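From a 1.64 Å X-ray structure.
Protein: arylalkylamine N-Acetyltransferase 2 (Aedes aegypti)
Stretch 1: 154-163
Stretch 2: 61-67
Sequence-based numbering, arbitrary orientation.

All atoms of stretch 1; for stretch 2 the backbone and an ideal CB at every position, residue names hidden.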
# COMPACT_ATOMS: atom_id res chain seq x y z
N LYS A 154 10.51 -1.51 -10.85
CA LYS A 154 11.59 -2.16 -10.10
C LYS A 154 11.03 -3.22 -9.15
O LYS A 154 11.65 -4.28 -8.94
CB LYS A 154 12.41 -1.12 -9.33
CG LYS A 154 13.21 -0.16 -10.23
CD LYS A 154 14.42 -0.87 -10.85
CE LYS A 154 15.33 0.11 -11.61
NZ LYS A 154 16.63 -0.53 -11.98
N SER A 155 9.85 -2.93 -8.60
CA SER A 155 9.16 -3.89 -7.74
C SER A 155 8.80 -5.15 -8.52
O SER A 155 8.98 -6.25 -8.02
CB SER A 155 7.89 -3.27 -7.12
OG SER A 155 8.25 -2.25 -6.19
N GLU A 156 8.31 -4.99 -9.74
CA GLU A 156 8.00 -6.16 -10.57
C GLU A 156 9.26 -6.94 -10.92
O GLU A 156 9.24 -8.17 -10.89
CB GLU A 156 7.25 -5.77 -11.83
CG GLU A 156 6.92 -6.98 -12.69
CD GLU A 156 6.06 -6.66 -13.89
OE1 GLU A 156 5.29 -5.68 -13.82
OE2 GLU A 156 6.16 -7.40 -14.90
N GLU A 157 10.33 -6.22 -11.25
CA GLU A 157 11.62 -6.88 -11.52
C GLU A 157 12.07 -7.75 -10.34
O GLU A 157 12.46 -8.91 -10.53
CB GLU A 157 12.69 -5.85 -11.88
CG GLU A 157 12.45 -5.14 -13.20
CD GLU A 157 13.48 -4.04 -13.48
OE1 GLU A 157 14.41 -3.87 -12.67
OE2 GLU A 157 13.35 -3.35 -14.51
N LEU A 158 11.98 -7.20 -9.13
CA LEU A 158 12.35 -7.96 -7.94
C LEU A 158 11.40 -9.14 -7.71
O LEU A 158 11.84 -10.23 -7.39
CB LEU A 158 12.39 -7.05 -6.70
CG LEU A 158 12.80 -7.76 -5.41
CD1 LEU A 158 14.18 -8.41 -5.56
CD2 LEU A 158 12.78 -6.77 -4.24
N ALA A 159 10.10 -8.90 -7.85
CA ALA A 159 9.11 -9.96 -7.69
C ALA A 159 9.44 -11.14 -8.61
O ALA A 159 9.42 -12.28 -8.17
CB ALA A 159 7.71 -9.43 -7.98
N LEU A 160 9.73 -10.84 -9.87
CA LEU A 160 10.04 -11.87 -10.86
C LEU A 160 11.32 -12.62 -10.46
O LEU A 160 11.39 -13.85 -10.53
CB LEU A 160 10.20 -11.27 -12.25
CG LEU A 160 8.96 -11.02 -13.08
CD1 LEU A 160 9.31 -10.27 -14.37
CD2 LEU A 160 8.24 -12.33 -13.38
N ASP A 161 12.33 -11.87 -10.05
CA ASP A 161 13.58 -12.47 -9.61
C ASP A 161 13.39 -13.42 -8.42
O ASP A 161 14.09 -14.45 -8.33
CB ASP A 161 14.59 -11.38 -9.28
CG ASP A 161 16.01 -11.91 -9.24
OD1 ASP A 161 16.51 -12.33 -10.31
OD2 ASP A 161 16.61 -11.90 -8.15
N ARG A 162 12.45 -13.10 -7.53
CA ARG A 162 12.15 -13.89 -6.33
C ARG A 162 11.15 -15.03 -6.58
O ARG A 162 10.74 -15.72 -5.64
CB ARG A 162 11.59 -13.00 -5.22
CG ARG A 162 12.57 -11.99 -4.64
CD ARG A 162 13.60 -12.62 -3.70
NE ARG A 162 14.50 -11.58 -3.21
CZ ARG A 162 14.29 -10.87 -2.11
NH1 ARG A 162 13.23 -11.11 -1.35
NH2 ARG A 162 15.15 -9.94 -1.74
N GLY A 163 10.72 -15.19 -7.82
CA GLY A 163 9.88 -16.31 -8.20
C GLY A 163 8.39 -16.09 -8.11
O GLY A 163 7.61 -17.04 -8.17
N UNK A 61 10.48 -5.73 6.75
CA UNK A 61 11.26 -6.93 7.05
C UNK A 61 11.06 -8.11 6.08
O UNK A 61 11.83 -9.08 6.12
CB UNK A 61 10.92 -7.39 8.47
N UNK A 62 10.07 -8.02 5.19
CA UNK A 62 9.93 -9.01 4.12
C UNK A 62 11.03 -8.89 3.06
O UNK A 62 11.15 -9.75 2.18
CB UNK A 62 8.56 -8.86 3.46
N UNK A 63 11.82 -7.82 3.14
CA UNK A 63 13.01 -7.64 2.32
C UNK A 63 12.69 -7.58 0.83
O UNK A 63 13.49 -8.03 0.00
CB UNK A 63 14.00 -8.77 2.59
N UNK A 64 11.54 -7.04 0.48
CA UNK A 64 11.17 -6.89 -0.94
C UNK A 64 10.72 -5.47 -1.27
O UNK A 64 10.14 -5.25 -2.34
CB UNK A 64 10.06 -7.87 -1.30
N UNK A 65 10.99 -4.52 -0.38
CA UNK A 65 10.64 -3.13 -0.64
C UNK A 65 11.74 -2.41 -1.41
O UNK A 65 12.92 -2.76 -1.28
CB UNK A 65 10.36 -2.40 0.68
N UNK A 66 11.37 -1.39 -2.19
CA UNK A 66 12.33 -0.66 -3.02
C UNK A 66 12.34 0.81 -2.61
O UNK A 66 11.30 1.38 -2.33
CB UNK A 66 11.99 -0.80 -4.50
N UNK A 67 13.53 1.42 -2.53
CA UNK A 67 13.64 2.86 -2.37
C UNK A 67 14.33 3.48 -3.59
O UNK A 67 15.20 2.86 -4.24
CB UNK A 67 14.41 3.20 -1.09

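Stretch 1 is the last part of a helix, closed at Gly163, and the side chains of Lys154 and Ser155, then Leu158 and Arg162 at successive turns, form the strip along which stretch 2 passes.

Position 61 has nothing of stretch 1 within 5.5 Å of its ideal CB, so the contact sets no condition and almost any residue would serve. The deposited residue is Lys61, whose extended side chain does not reach stretch 1.

At position 62 the CA-to-CB bond points sideways, and again no atom of stretch 1 lies near the CB. Many side chains would fit, polar ones included. Asp62 is found here; its end leads away from the helix, and OD2 is hydrogen-bonded elsewhere in the structure.

Position 63 is more telling. Its phi/psi of 62/33 is left-handed, a conformation that glycine adopts freely and that asparagine tolerates better than most residues with a CB. The bond to CB points sideways, with the ideal CB 4.6 Å from Arg162 NH2, so a modest polar side chain is plausible, while a second positive charge would be less welcome. What the arginine needs, however, is already visible in the backbone: the carbonyl O of position 63 lies at the guanidinium edge, 3.1 Å from Arg162 NH2, in a hydrogen bond, and 3.4 Å from Arg162 NH1, in a weak one. Any residue that can adopt this backbone conformation could supply that oxygen. The deposited residue is Asn63, which suits the positive phi; its ND2 stays 3.8 Å from Arg162 NH2, and no hydrogen bond joins the two side chains.

Position 64 points its CB sideways, yet into a setting with two neighbours, Leu158 CD2 at 4.2 Å from the ideal CB and Arg162 NH1 at 4.5 Å. A compact apolar side chain would suit the leucine methyl; valine, isoleucine, leucine or alanine are all reasonable. It is Val64, with chi1 in the m well. Its CB packs 4.0 Å from Leu158 CD2, and its CG1 comes within 3.1 Å of Arg162 NH1, a tight approach oblique to the guanidinium plane.

Position 65 turns its CB away from the helix, so stretch 1 cannot discriminate here. The residue is Ser65, whose OG is hydrogen-bonded elsewhere in the structure.

Position 66 aims its CB at the helix from a strand backbone (-120/138). The ideal CB lies 4.4 Å from Ser155 OG and 4.9 Å from Lys154 CB, leaving room for a branched or longer aliphatic chain that can also reach Leu158; isoleucine, leucine or methionine could do so, while valine would fill the site near Ser155 and Lys154 but stop short of Leu158. Ile66 has the largest covered area of either stretch. Its CG2 lies 4.2 Å from Lys154 CB, its CG1 3.7 Å from Ser155 OG, and its CD1 3.9 Å from Leu158 CD2, so its different branches meet different parts of the helix.

Position 67 continues the strand beyond reach of stretch 1, which imposes nothing. Met67 occupies it and makes no contact with stretch 1.

Stretch 2 (61-67) KDNVSIM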
# COMPACT_ATOMS: atom_id res chain seq x y z
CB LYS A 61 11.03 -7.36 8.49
CG LYS A 61 11.66 -6.39 9.46
CD LYS A 61 11.17 -6.61 10.88
CE LYS A 61 11.84 -5.61 11.81
NZ LYS A 61 11.39 -5.74 13.22
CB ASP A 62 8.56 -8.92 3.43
CG ASP A 62 7.44 -9.55 4.25
OD1 ASP A 62 7.72 -10.30 5.22
OD2 ASP A 62 6.26 -9.31 3.90
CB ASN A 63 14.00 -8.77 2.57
CG ASN A 63 15.42 -8.39 2.22
OD1 ASN A 63 15.80 -7.21 2.31
ND2 ASN A 63 16.22 -9.37 1.81
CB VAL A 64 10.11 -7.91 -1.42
CG1 VAL A 64 10.69 -9.33 -1.46
CG2 VAL A 64 8.85 -7.86 -0.56
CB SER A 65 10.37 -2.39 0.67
OG SER A 65 9.31 -3.01 1.38
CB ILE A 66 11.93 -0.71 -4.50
CG1 ILE A 66 11.70 -2.15 -4.96
CG2 ILE A 66 12.96 0.01 -5.37
CD1 ILE A 66 12.92 -2.97 -5.00
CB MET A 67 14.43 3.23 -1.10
CG MET A 67 15.79 2.60 -1.03
SD MET A 67 16.59 3.02 0.53
CE MET A 67 18.20 2.25 0.27
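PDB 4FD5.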